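Local structure of beta-1,4-exocellulase (Thermobifida fusca, 4B4F) at residues L75-V80 and L127-I132; A332-R337 and E411-A416; A10-N15 and N33-V38. The protein probably hydrolyses beta-1,4-glycosidic links of cellulose as the exocellulase Cel6B, this chain being its glycoside hydrolase family 6 catalytic domain. All coordinates share one frame; numbering follows the deposited sequence.

Interaction 1. Residues L75-V80 and L127-I132; sequences LTIQVV and LRIVAI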
loop_
_atom_site.group_PDB
_atom_site.type_symbol
_atom_site.label_atom_id
_atom_site.label_comp_id
_atom_site.label_asym_id
_atom_site.label_seq_id
_atom_site.Cartn_x
_atom_site.Cartn_y
_atom_site.Cartn_z
ATOM N N LEU A 75 14.388 -5.788 16.363
ATOM C CA LEU A 75 14.336 -4.910 15.211
ATOM C C LEU A 75 13.352 -5.470 14.210
ATOM O O LEU A 75 13.289 -6.687 13.991
ATOM C CB LEU A 75 15.718 -4.715 14.574
ATOM C CG LEU A 75 15.816 -3.760 13.378
ATOM C CD1 LEU A 75 17.082 -2.909 13.436
ATOM C CD2 LEU A 75 15.722 -4.508 12.055
ATOM N N THR A 76 12.589 -4.561 13.606
ATOM C CA THR A 76 11.540 -4.926 12.677
ATOM C C THR A 76 11.813 -4.370 11.279
ATOM O O THR A 76 12.003 -3.161 11.098
ATOM C CB THR A 76 10.171 -4.477 13.219
ATOM O OG1 THR A 76 9.903 -5.195 14.428
ATOM C CG2 THR A 76 9.052 -4.739 12.210
ATOM N N ILE A 77 11.858 -5.288 10.313
ATOM C CA ILE A 77 11.983 -4.971 8.895
ATOM C C ILE A 77 10.683 -5.350 8.183
ATOM O O ILE A 77 10.088 -6.396 8.466
ATOM C CB ILE A 77 13.199 -5.689 8.244
ATOM C CG1 ILE A 77 13.448 -5.174 6.823
ATOM C CG2 ILE A 77 13.026 -7.207 8.255
ATOM C CD1 ILE A 77 14.716 -5.706 6.180
ATOM N N GLN A 78 10.240 -4.488 7.299
ATOM C CA GLN A 78 9.111 -4.763 6.446
ATOM C C GLN A 78 9.493 -5.217 5.037
ATOM O O GLN A 78 10.257 -4.608 4.386
ATOM C CB GLN A 78 8.125 -3.618 6.408
ATOM C CG GLN A 78 7.569 -3.234 7.702
ATOM C CD GLN A 78 7.128 -1.832 7.735
ATOM O OE1 GLN A 78 7.868 -0.961 8.036
ATOM N NE2 GLN A 78 5.921 -1.623 7.436
ATOM N N VAL A 79 8.942 -6.341 4.630
ATOM C CA VAL A 79 9.269 -6.927 3.336
ATOM C C VAL A 79 7.973 -7.088 2.556
ATOM O O VAL A 79 7.006 -7.688 3.046
ATOM C CB VAL A 79 9.981 -8.291 3.496
ATOM C CG1 VAL A 79 10.170 -8.969 2.143
ATOM C CG2 VAL A 79 11.329 -8.113 4.176
ATOM N N VAL A 80 7.960 -6.544 1.346
ATOM C CA VAL A 80 6.760 -6.532 0.519
ATOM C C VAL A 80 6.801 -7.681 -0.472
ATOM O O VAL A 80 7.689 -7.745 -1.331
ATOM C CB VAL A 80 6.598 -5.206 -0.260
ATOM C CG1 VAL A 80 5.203 -5.126 -0.876
ATOM C CG2 VAL A 80 6.848 -4.016 0.655
ATOM N N LEU A 127 15.054 -10.691 15.543
ATOM C CA LEU A 127 14.686 -10.177 14.233
ATOM C C LEU A 127 13.208 -10.451 13.958
ATOM O O LEU A 127 12.748 -11.592 14.071
ATOM C CB LEU A 127 15.551 -10.787 13.135
ATOM C CG LEU A 127 15.329 -10.218 11.731
ATOM C CD1 LEU A 127 15.665 -8.730 11.660
ATOM C CD2 LEU A 127 16.121 -11.006 10.695
ATOM N N ARG A 128 12.470 -9.398 13.617
ATOM C CA ARG A 128 11.054 -9.525 13.269
ATOM C C ARG A 128 10.849 -9.113 11.829
ATOM O O ARG A 128 11.173 -7.987 11.446
ATOM C CB ARG A 128 10.195 -8.645 14.174
ATOM C CG ARG A 128 10.225 -9.049 15.635
ATOM C CD ARG A 128 9.569 -7.990 16.478
ATOM N NE ARG A 128 9.821 -8.189 17.898
ATOM C CZ ARG A 128 9.439 -7.345 18.849
ATOM N NH1 ARG A 128 8.767 -6.239 18.539
ATOM N NH2 ARG A 128 9.719 -7.615 20.116
ATOM N N ILE A 129 10.330 -10.028 11.020
ATOM C CA ILE A 129 10.052 -9.720 9.621
ATOM C C ILE A 129 8.539 -9.509 9.421
ATOM O O ILE A 129 7.739 -10.439 9.581
ATOM C CB ILE A 129 10.583 -10.817 8.669
ATOM C CG1 ILE A 129 12.055 -11.152 8.970
ATOM C CG2 ILE A 129 10.412 -10.379 7.220
ATOM C CD1 ILE A 129 12.588 -12.374 8.237
ATOM N N VAL A 130 8.151 -8.278 9.094
ATOM C CA VAL A 130 6.770 -8.016 8.710
ATOM C C VAL A 130 6.663 -8.254 7.209
ATOM O O VAL A 130 7.274 -7.545 6.403
ATOM C CB VAL A 130 6.299 -6.595 9.099
ATOM C CG1 VAL A 130 4.998 -6.234 8.388
ATOM C CG2 VAL A 130 6.128 -6.497 10.611
ATOM N N ALA A 131 5.923 -9.290 6.840
ATOM C CA ALA A 131 5.726 -9.593 5.440
ATOM C C ALA A 131 4.403 -8.966 5.033
ATOM O O ALA A 131 3.364 -9.242 5.632
ATOM C CB ALA A 131 5.731 -11.094 5.198
ATOM N N ILE A 132 4.457 -8.083 4.046
ATOM C CA ILE A 132 3.272 -7.380 3.579
ATOM C C ILE A 132 2.855 -8.061 2.282
ATOM O O ILE A 132 3.605 -8.076 1.296
ATOM C CB ILE A 132 3.539 -5.862 3.437
ATOM C CG1 ILE A 132 3.915 -5.284 4.811
ATOM C CG2 ILE A 132 2.313 -5.135 2.897
ATOM C CD1 ILE A 132 4.656 -3.968 4.761
#
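V79 N and V130 O stand 2.7 Å apart, the straightest (173° at the hydrogen) of five backbone hydrogen bonds joining L75-V80 to L127-I132. The others run from R128 N to L75 O, I77 N to R128 O, V130 N to I77 O and I132 N to V79 O. This ladder sets six residue pairs in parallel register, the strand axes 4.6 Å apart. Apolar contacts cover one face: I77 and I129 lie side by side, and V79 CG2 meets I129 CG2 at 3.9 Å. Helix 59-70 packs there, its L63 on I77. On the reverse face T76 CG2 touches V130 CG2 at 3.8 Å, while I132 CD1 reaches Q78 CB at 3.9 Å. Polar groups gather at the start of that face. With chi1 -64°, T76 OG1 sits beside its own backbone N, 3.5 Å from CD of the extended R128 chain. R128 NH1 hydrogen-bonds E8 O and also P6 O, which T76 OG1 bonds as well. Replacing T76 by an alanine would probably rob P6 O of one donor and open a gap beside V130 CG2. The parallel pair, with helix 103-119 in the connection, is a beta-alpha-beta unit of the distorted barrel of family 6.

Interaction 2. Residues A332-R337 and E411-A416; sequences AGLGER and ELLANA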
loop_
_atom_site.group_PDB
_atom_site.type_symbol
_atom_site.label_atom_id
_atom_site.label_comp_id
_atom_site.label_asym_id
_atom_site.label_seq_id
_atom_site.Cartn_x
_atom_site.Cartn_y
_atom_site.Cartn_z
ATOM N N ALA A 332 0.817 16.165 -2.997
ATOM C CA ALA A 332 0.935 15.266 -1.854
ATOM C C ALA A 332 2.155 15.588 -1.014
ATOM O O ALA A 332 3.183 16.054 -1.534
ATOM C CB ALA A 332 0.985 13.811 -2.304
ATOM N N GLY A 333 2.031 15.335 0.289
ATOM C CA GLY A 333 3.143 15.470 1.214
ATOM C C GLY A 333 3.379 14.181 1.976
ATOM O O GLY A 333 2.537 13.284 1.972
ATOM N N LEU A 334 4.549 14.089 2.599
ATOM C CA LEU A 334 4.856 13.045 3.558
ATOM C C LEU A 334 3.845 13.056 4.710
ATOM O O LEU A 334 3.530 14.112 5.263
ATOM C CB LEU A 334 6.255 13.293 4.126
ATOM C CG LEU A 334 7.536 12.632 3.617
ATOM C CD1 LEU A 334 7.413 12.008 2.232
ATOM C CD2 LEU A 334 8.694 13.618 3.686
ATOM N N GLY A 335 3.339 11.887 5.072
ATOM C CA GLY A 335 2.436 11.776 6.209
ATOM C C GLY A 335 3.168 11.539 7.511
ATOM O O GLY A 335 4.374 11.745 7.596
ATOM N N GLU A 336 2.424 11.111 8.526
ATOM C CA GLU A 336 2.964 10.833 9.851
ATOM C C GLU A 336 4.105 9.831 9.771
ATOM O O GLU A 336 4.007 8.830 9.065
ATOM C CB GLU A 336 1.860 10.305 10.768
ATOM C CG GLU A 336 2.125 10.515 12.258
ATOM C CD GLU A 336 0.933 10.152 13.129
ATOM O OE1 GLU A 336 -0.225 10.410 12.717
ATOM O OE2 GLU A 336 1.153 9.609 14.234
ATOM N N ARG A 337 5.194 10.112 10.481
ATOM C CA ARG A 337 6.336 9.205 10.484
ATOM C C ARG A 337 5.974 7.927 11.230
ATOM O O ARG A 337 5.092 7.953 12.090
ATOM C CB ARG A 337 7.582 9.888 11.063
ATOM C CG ARG A 337 8.438 10.588 10.005
ATOM C CD ARG A 337 7.676 11.698 9.290
ATOM N NE ARG A 337 7.547 12.883 10.134
ATOM C CZ ARG A 337 6.735 13.907 9.900
ATOM N NH1 ARG A 337 5.932 13.921 8.838
ATOM N NH2 ARG A 337 6.728 14.929 10.750
ATOM N N GLU A 411 8.549 17.665 -3.510
ATOM C CA GLU A 411 7.220 18.123 -3.119
ATOM C C GLU A 411 6.738 17.440 -1.844
ATOM O O GLU A 411 6.289 18.113 -0.920
ATOM C CB GLU A 411 6.200 17.928 -4.232
ATOM C CG GLU A 411 4.819 18.404 -3.821
ATOM C CD GLU A 411 3.905 18.530 -4.999
ATOM O OE1 GLU A 411 3.447 17.479 -5.500
ATOM O OE2 GLU A 411 3.662 19.682 -5.421
ATOM N N LEU A 412 6.838 16.111 -1.804
ATOM C CA LEU A 412 6.471 15.328 -0.620
ATOM C C LEU A 412 7.126 15.875 0.660
ATOM O O LEU A 412 6.455 16.098 1.668
ATOM C CB LEU A 412 6.824 13.842 -0.815
ATOM C CG LEU A 412 5.900 12.995 -1.705
ATOM C CD1 LEU A 412 6.530 11.640 -1.981
ATOM C CD2 LEU A 412 4.516 12.827 -1.102
ATOM N N LEU A 413 8.436 16.097 0.596
ATOM C CA LEU A 413 9.193 16.669 1.707
ATOM C C LEU A 413 8.638 18.037 2.126
ATOM O O LEU A 413 8.306 18.248 3.296
ATOM C CB LEU A 413 10.685 16.754 1.334
ATOM C CG LEU A 413 11.705 17.285 2.337
ATOM C CD1 LEU A 413 11.897 16.294 3.468
ATOM C CD2 LEU A 413 13.036 17.550 1.639
ATOM N N ALA A 414 8.525 18.951 1.164
ATOM C CA ALA A 414 7.967 20.288 1.414
ATOM C C ALA A 414 6.585 20.254 2.074
ATOM O O ALA A 414 6.291 21.072 2.942
ATOM C CB ALA A 414 7.907 21.086 0.122
ATOM N N ASN A 415 5.751 19.297 1.677
ATOM C CA ASN A 415 4.373 19.233 2.169
ATOM C C ASN A 415 4.123 18.231 3.290
ATOM O O ASN A 415 2.977 17.880 3.562
ATOM C CB ASN A 415 3.406 18.977 1.008
ATOM C CG ASN A 415 3.263 20.172 0.098
ATOM O OD1 ASN A 415 3.686 21.278 0.441
ATOM N ND2 ASN A 415 2.651 19.962 -1.066
ATOM N N ALA A 416 5.194 17.786 3.938
ATOM C CA ALA A 416 5.102 16.860 5.070
ATOM C C ALA A 416 4.135 17.356 6.135
ATOM O O ALA A 416 4.130 18.545 6.475
ATOM C CB ALA A 416 6.475 16.635 5.687
#
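L334 and L412 meet at about a right angle, CD1 of L334 lying 3.6 Å from CB of L412. L334 fills the middle of the contact: its CB rests on A416 CB at 3.7 Å, and its CD2 reaches L413 CA at the same distance. A332 CB extends the apolar patch to L412 CD2, 3.9 Å away. Between A332 and L334, G333 lies flush against the end of helix 406-414, its CA 3.4 Å from N415 O. A side chain would probably not fit with this backbone, since a beta carbon on G333 would fall only 1.9 Å from N415 O. The backbone supplies the polar tie: L334 N donates to L412 O over 2.9 Å, nearly straight at 169°, but comes from 40° above the carbonyl plane. L412 O also receives a weak bond from N415 N. Farther out, the bent R337 chain brings NH1 to G335 O at 3.0 Å, and its NH2 bonds P418 O. At the other end E411 OE1 accepts a hydrogen bond from G331 N, while N415 ND2 gives to G331 O. No salt bridge spans the segments: apolar fit and one main-chain bond join them, and side-chain bonds to the backbone of G331 and P418 secure the edges.

Interaction 3. Residues A10-N15 and N33-V38; sequences AKLYVN and NESTAV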
loop_
_atom_site.group_PDB
_atom_site.type_symbol
_atom_site.label_atom_id
_atom_site.label_comp_id
_atom_site.label_asym_id
_atom_site.label_seq_id
_atom_site.Cartn_x
_atom_site.Cartn_y
_atom_site.Cartn_z
ATOM N N ALA A 10 10.442 -2.247 19.249
ATOM C CA ALA A 10 11.434 -2.625 18.251
ATOM C C ALA A 10 12.033 -1.426 17.541
ATOM O O ALA A 10 11.325 -0.484 17.184
ATOM C CB ALA A 10 10.823 -3.580 17.233
ATOM N N LYS A 11 13.344 -1.483 17.314
ATOM C CA LYS A 11 13.982 -0.590 16.355
ATOM C C LYS A 11 13.396 -0.877 14.969
ATOM O O LYS A 11 12.892 -1.967 14.705
ATOM C CB LYS A 11 15.495 -0.793 16.322
ATOM C CG LYS A 11 16.216 -0.490 17.622
ATOM C CD LYS A 11 17.722 -0.386 17.383
ATOM C CE LYS A 11 18.516 -1.018 18.519
ATOM N NZ LYS A 11 18.103 -0.549 19.869
ATOM N N LEU A 12 13.465 0.114 14.093
ATOM C CA LEU A 12 12.939 -0.019 12.752
ATOM C C LEU A 12 14.075 0.022 11.737
ATOM O O LEU A 12 14.948 0.888 11.804
ATOM C CB LEU A 12 11.901 1.077 12.486
ATOM C CG LEU A 12 10.398 0.810 12.715
ATOM C CD1 LEU A 12 10.095 -0.324 13.686
ATOM C CD2 LEU A 12 9.698 2.094 13.150
ATOM N N TYR A 13 14.062 -0.940 10.819
ATOM C CA TYR A 13 15.045 -1.028 9.751
ATOM C C TYR A 13 15.144 0.249 8.911
ATOM O O TYR A 13 14.115 0.796 8.476
ATOM C CB TYR A 13 14.701 -2.208 8.836
ATOM C CG TYR A 13 15.717 -2.447 7.742
ATOM C CD1 TYR A 13 17.010 -2.879 8.052
ATOM C CD2 TYR A 13 15.393 -2.239 6.399
ATOM C CE1 TYR A 13 17.950 -3.100 7.061
ATOM C CE2 TYR A 13 16.326 -2.468 5.400
ATOM C CZ TYR A 13 17.607 -2.892 5.741
ATOM O OH TYR A 13 18.547 -3.116 4.768
ATOM N N VAL A 14 16.379 0.711 8.687
ATOM C CA VAL A 14 16.647 1.787 7.726
ATOM C C VAL A 14 17.253 1.194 6.451
ATOM O O VAL A 14 18.341 0.604 6.476
ATOM C CB VAL A 14 17.581 2.890 8.282
ATOM C CG1 VAL A 14 17.726 4.018 7.272
ATOM C CG2 VAL A 14 17.063 3.450 9.601
ATOM N N ASN A 15 16.546 1.337 5.340
ATOM C CA ASN A 15 17.008 0.780 4.065
ATOM C C ASN A 15 18.124 1.659 3.488
ATOM O O ASN A 15 17.857 2.786 3.062
ATOM C CB ASN A 15 15.825 0.655 3.095
ATOM C CG ASN A 15 16.232 0.207 1.692
ATOM O OD1 ASN A 15 17.401 -0.076 1.408
ATOM N ND2 ASN A 15 15.252 0.142 0.803
ATOM N N ASN A 33 16.726 8.889 7.581
ATOM C CA ASN A 33 16.816 7.824 8.578
ATOM C C ASN A 33 15.461 7.275 9.033
ATOM O O ASN A 33 15.364 6.577 10.043
ATOM C CB ASN A 33 17.690 8.251 9.758
ATOM C CG ASN A 33 19.169 8.292 9.394
ATOM O OD1 ASN A 33 19.766 7.268 9.037
ATOM N ND2 ASN A 33 19.767 9.480 9.475
ATOM N N GLU A 34 14.420 7.576 8.268
ATOM C CA GLU A 34 13.121 6.953 8.493
ATOM C C GLU A 34 13.126 5.524 7.957
ATOM O O GLU A 34 13.868 5.203 7.021
ATOM C CB GLU A 34 11.990 7.763 7.844
ATOM C CG GLU A 34 11.793 9.152 8.433
ATOM C CD GLU A 34 11.541 9.126 9.927
ATOM O OE1 GLU A 34 10.985 8.130 10.431
ATOM O OE2 GLU A 34 11.883 10.113 10.607
ATOM N N SER A 35 12.296 4.675 8.556
ATOM C CA SER A 35 12.155 3.294 8.108
ATOM C C SER A 35 11.193 3.181 6.930
ATOM O O SER A 35 10.086 3.731 6.973
ATOM C CB SER A 35 11.661 2.420 9.252
ATOM O OG SER A 35 11.485 1.089 8.811
ATOM N N THR A 36 11.624 2.469 5.888
ATOM C CA THR A 36 10.766 2.135 4.751
ATOM C C THR A 36 10.868 0.654 4.403
ATOM O O THR A 36 11.936 0.047 4.530
ATOM C CB THR A 36 11.133 2.923 3.481
ATOM O OG1 THR A 36 12.505 2.682 3.152
ATOM C CG2 THR A 36 10.901 4.416 3.667
ATOM N N ALA A 37 9.757 0.096 3.932
ATOM C CA ALA A 37 9.680 -1.309 3.541
ATOM C C ALA A 37 10.546 -1.650 2.314
ATOM O O ALA A 37 10.698 -0.834 1.395
ATOM C CB ALA A 37 8.230 -1.688 3.284
ATOM N N VAL A 38 11.103 -2.859 2.313
ATOM C CA VAL A 38 11.838 -3.395 1.166
ATOM C C VAL A 38 10.882 -4.173 0.255
ATOM O O VAL A 38 10.166 -5.058 0.711
ATOM C CB VAL A 38 12.990 -4.316 1.616
ATOM C CG1 VAL A 38 13.633 -4.983 0.415
ATOM C CG2 VAL A 38 14.040 -3.531 2.394
HETATM O O HOH W 1 14.337 2.985 5.226
HETATM O O HOH W 2 12.580 0.932 0.929
#
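S35 OG donates to Y13 O across 2.7 Å, lying in the carbonyl plane with a C=O...O angle of 145°. This bond holds the loop before strand 38-40 against the end of strand 11-12, where the chain enters helix 16-23 through an N-cap at N15. Both strands pair in parallel with strand 75-81 in the sheet of the family 6 fold. The serine hydroxyl points at its acceptor because OG is anti to the S35 nitrogen (chi1 178°), and S35 CB packs on L12 CB at 3.5 Å. Two looser contacts flank the bond: the V14 CG2 methyl lies 3.6 Å from the N33 carbonyl oxygen N33 O, and, the apolar one, Y13 CE2 meets V38 CG2 at 3.9 Å, the methyl approaching the ring obliquely.

In the next shell two waters fill the join around T36. Its hydroxyl stands between its own backbone N and carbonyl carbon (chi1 57°), and from there OG1 hydrogen-bonds both waters. One water accepts from N15 N at 2.8 Å and donates to E34 O, so it ties the N-cap backbone to the loop.

Farther out, other residues position these groups. Y13 OH bonds H62 ND1, and the Y13 side chain also packs on A66 of helix 59-70. V14 O accepts from Q69 NE2, and W18 of helix 16-23 touches the T36 side chain. Closing the inner water shell, the N15 amide serves both ways: OD1 caps V17 N, while ND2 donates to the second water at 2.8 Å, and that water in turn donates to A37 O at 2.6 Å.

In the fold
Interactions 1 and 3 share one sheet and lie on the same side of the chain's centre, their own centres 9 Å apart: strand 75-81 pairs with strand 11-12 through T76 N and K11 O, and with strand 38-40 through V80 N and V38 O. Interaction 1 is the most buried, a regular ladder between neighbouring strands. Interaction 3, partly buried where strand 11-12 ends and strand 38-40 begins, replaces that regularity with a serine bond and waters. Interaction 2, also partly buried, joins a loop to the end of helix 406-414 by leucine packing; its centre is 24 Å from that of interaction 1. It meets interaction 3 where R337 CG lies 3.4 Å from E34 CD.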